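Local coordinates for phage tail sheath protein (Desulfitobacterium hafniense, PDB 3HXL) that probably builds the contractile sheath around a phage-type tail tube, as a subunit of the myovirus tail sheath family, at residues Met38-Ser43 with Arg73-Ala78. Residues are numbered along the deposited sequence; the frame is centred on the assembly and turned at random.
Sequences MPLILS and RLINEA
Leu40 and Leu74 make the closest carbon-carbon pair between segments 38-43 and 73-78, the methyl CD2 of Leu40 lying 3.5 Å from CD1 of Leu74, tighter than usual van der Waals contact. The other branch is looser: CD1 of Leu40 lies 4.1 Å from both CB of Leu74 and CG1 of Ile75. Beside it selenomethionine Met38 crosses Leu74 at about a right angle. Its CG stands anti to the backbone N (chi1 180°), and a bend at the last torsion (chi3 55°) turns the terminal CE onto the helix, 3.5 Å from the carbonyl O of Leu74 and 4.0 Å from CB of Ala78. That carbonyl already accepts the backbone N-H of Ala78. Helix 73-78 thus packs, nearly antiparallel to strand 38-40 (169°), on the mixed sheet in which 35-40 and 84-89 are parallel neighbours.

Toward solvent stands partly exposed Arg73, whose NH1 meets OE2 of buried Glu77 (3.0 Å) in a salt bridge, in the guanidinium plane but from above the carboxylate plane. Lys80 and Tyr288 hold OE1. None of these bonds reaches 38-43; the contact rests on van der Waals packing of aliphatic groups, one methyl of it lying against a backbone carbonyl.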
loop_
_atom_site.group_PDB
_atom_site.type_symbol
_atom_site.label_atom_id
_atom_site.label_comp_id
_atom_site.label_asym_id
_atom_site.label_seq_id
_atom_site.Cartn_x
_atom_site.Cartn_y
_atom_site.Cartn_z
HETATM N N MSE A 38 0.130 1.218 -3.730
HETATM C CA MSE A 38 0.398 2.497 -4.357
HETATM C C MSE A 38 0.646 2.402 -5.854
HETATM O O MSE A 38 1.376 1.533 -6.322
HETATM C CB MSE A 38 1.604 3.121 -3.648
HETATM C CG MSE A 38 2.080 4.470 -4.138
HETATM SE SE MSE A 38 3.364 5.226 -2.857
HETATM C CE MSE A 38 4.615 3.711 -2.846
ATOM N N PRO A 39 -0.003 3.281 -6.632
ATOM C CA PRO A 39 0.186 3.276 -8.086
ATOM C C PRO A 39 1.295 4.288 -8.412
ATOM O O PRO A 39 1.210 5.450 -8.023
ATOM C CB PRO A 39 -1.182 3.704 -8.608
ATOM C CG PRO A 39 -1.624 4.706 -7.578
ATOM C CD PRO A 39 -1.192 4.072 -6.251
ATOM N N LEU A 40 2.336 3.850 -9.114
ATOM C CA LEU A 40 3.438 4.748 -9.436
ATOM C C LEU A 40 3.906 4.734 -10.875
ATOM O O LEU A 40 3.756 3.748 -11.597
ATOM C CB LEU A 40 4.669 4.448 -8.566
ATOM C CG LEU A 40 4.626 4.692 -7.058
ATOM C CD1 LEU A 40 6.002 4.412 -6.467
ATOM C CD2 LEU A 40 4.207 6.119 -6.777
ATOM N N ILE A 41 4.493 5.856 -11.265
ATOM C CA ILE A 41 5.068 6.012 -12.585
ATOM C C ILE A 41 6.548 5.756 -12.335
ATOM O O ILE A 41 7.192 6.493 -11.593
ATOM C CB ILE A 41 4.856 7.430 -13.104
ATOM C CG1 ILE A 41 3.359 7.655 -13.345
ATOM C CG2 ILE A 41 5.671 7.647 -14.378
ATOM C CD1 ILE A 41 2.975 9.098 -13.551
ATOM N N LEU A 42 7.071 4.701 -12.949
ATOM C CA LEU A 42 8.463 4.310 -12.762
ATOM C C LEU A 42 9.276 4.354 -14.054
ATOM O O LEU A 42 8.744 4.646 -15.125
ATOM C CB LEU A 42 8.503 2.898 -12.167
ATOM C CG LEU A 42 7.733 2.707 -10.855
ATOM C CD1 LEU A 42 7.763 1.242 -10.430
ATOM C CD2 LEU A 42 8.357 3.581 -9.783
ATOM N N SER A 43 10.569 4.063 -13.939
ATOM C CA SER A 43 11.462 4.063 -15.093
ATOM C C SER A 43 11.935 2.651 -15.414
ATOM O O SER A 43 12.766 2.446 -16.299
ATOM C CB SER A 43 12.674 4.958 -14.824
ATOM O OG SER A 43 12.274 6.283 -14.524
ATOM N N ARG A 73 12.251 6.456 -3.851
ATOM C CA ARG A 73 11.910 7.157 -2.621
ATOM C C ARG A 73 10.529 6.822 -2.033
ATOM O O ARG A 73 10.423 6.511 -0.846
ATOM C CB ARG A 73 12.021 8.670 -2.843
ATOM C CG ARG A 73 11.394 9.496 -1.732
ATOM C CD ARG A 73 12.104 9.261 -0.405
ATOM N NE ARG A 73 13.423 9.884 -0.389
ATOM C CZ ARG A 73 14.303 9.750 0.597
ATOM N NH1 ARG A 73 14.011 9.005 1.658
ATOM N NH2 ARG A 73 15.473 10.362 0.521
ATOM N N LEU A 74 9.473 6.877 -2.847
ATOM C CA LEU A 74 8.126 6.601 -2.336
ATOM C C LEU A 74 7.948 5.182 -1.817
ATOM O O LEU A 74 7.201 4.947 -0.861
ATOM C CB LEU A 74 7.073 6.889 -3.414
ATOM C CG LEU A 74 7.094 8.315 -3.979
ATOM C CD1 LEU A 74 5.945 8.498 -4.976
ATOM C CD2 LEU A 74 6.978 9.311 -2.848
ATOM N N ILE A 75 8.628 4.231 -2.448
ATOM C CA ILE A 75 8.544 2.846 -2.021
ATOM C C ILE A 75 9.216 2.743 -0.649
ATOM O O ILE A 75 8.712 2.088 0.261
ATOM C CB ILE A 75 9.236 1.927 -3.052
ATOM C CG1 ILE A 75 8.423 1.939 -4.353
ATOM C CG2 ILE A 75 9.354 0.502 -2.512
ATOM C CD1 ILE A 75 9.066 1.204 -5.500
ATOM N N ASN A 76 10.348 3.423 -0.511
ATOM C CA ASN A 76 11.093 3.436 0.741
ATOM C C ASN A 76 10.213 4.022 1.852
ATOM O O ASN A 76 10.084 3.434 2.924
ATOM C CB ASN A 76 12.382 4.256 0.560
ATOM C CG ASN A 76 13.219 4.337 1.831
ATOM O OD1 ASN A 76 13.196 5.344 2.549
ATOM N ND2 ASN A 76 13.951 3.275 2.118
ATOM N N GLU A 77 9.581 5.161 1.585
ATOM C CA GLU A 77 8.732 5.807 2.582
ATOM C C GLU A 77 7.515 4.982 2.998
ATOM O O GLU A 77 7.190 4.906 4.180
ATOM C CB GLU A 77 8.281 7.183 2.077
ATOM C CG GLU A 77 9.444 8.119 1.766
ATOM C CD GLU A 77 10.407 8.257 2.941
ATOM O OE1 GLU A 77 10.023 8.864 3.964
ATOM O OE2 GLU A 77 11.545 7.749 2.842
ATOM N N ALA A 78 6.843 4.365 2.030
ATOM C CA ALA A 78 5.667 3.557 2.324
ATOM C C ALA A 78 6.020 2.374 3.215
ATOM O O ALA A 78 5.227 1.962 4.056
ATOM C CB ALA A 78 5.040 3.048 1.032
#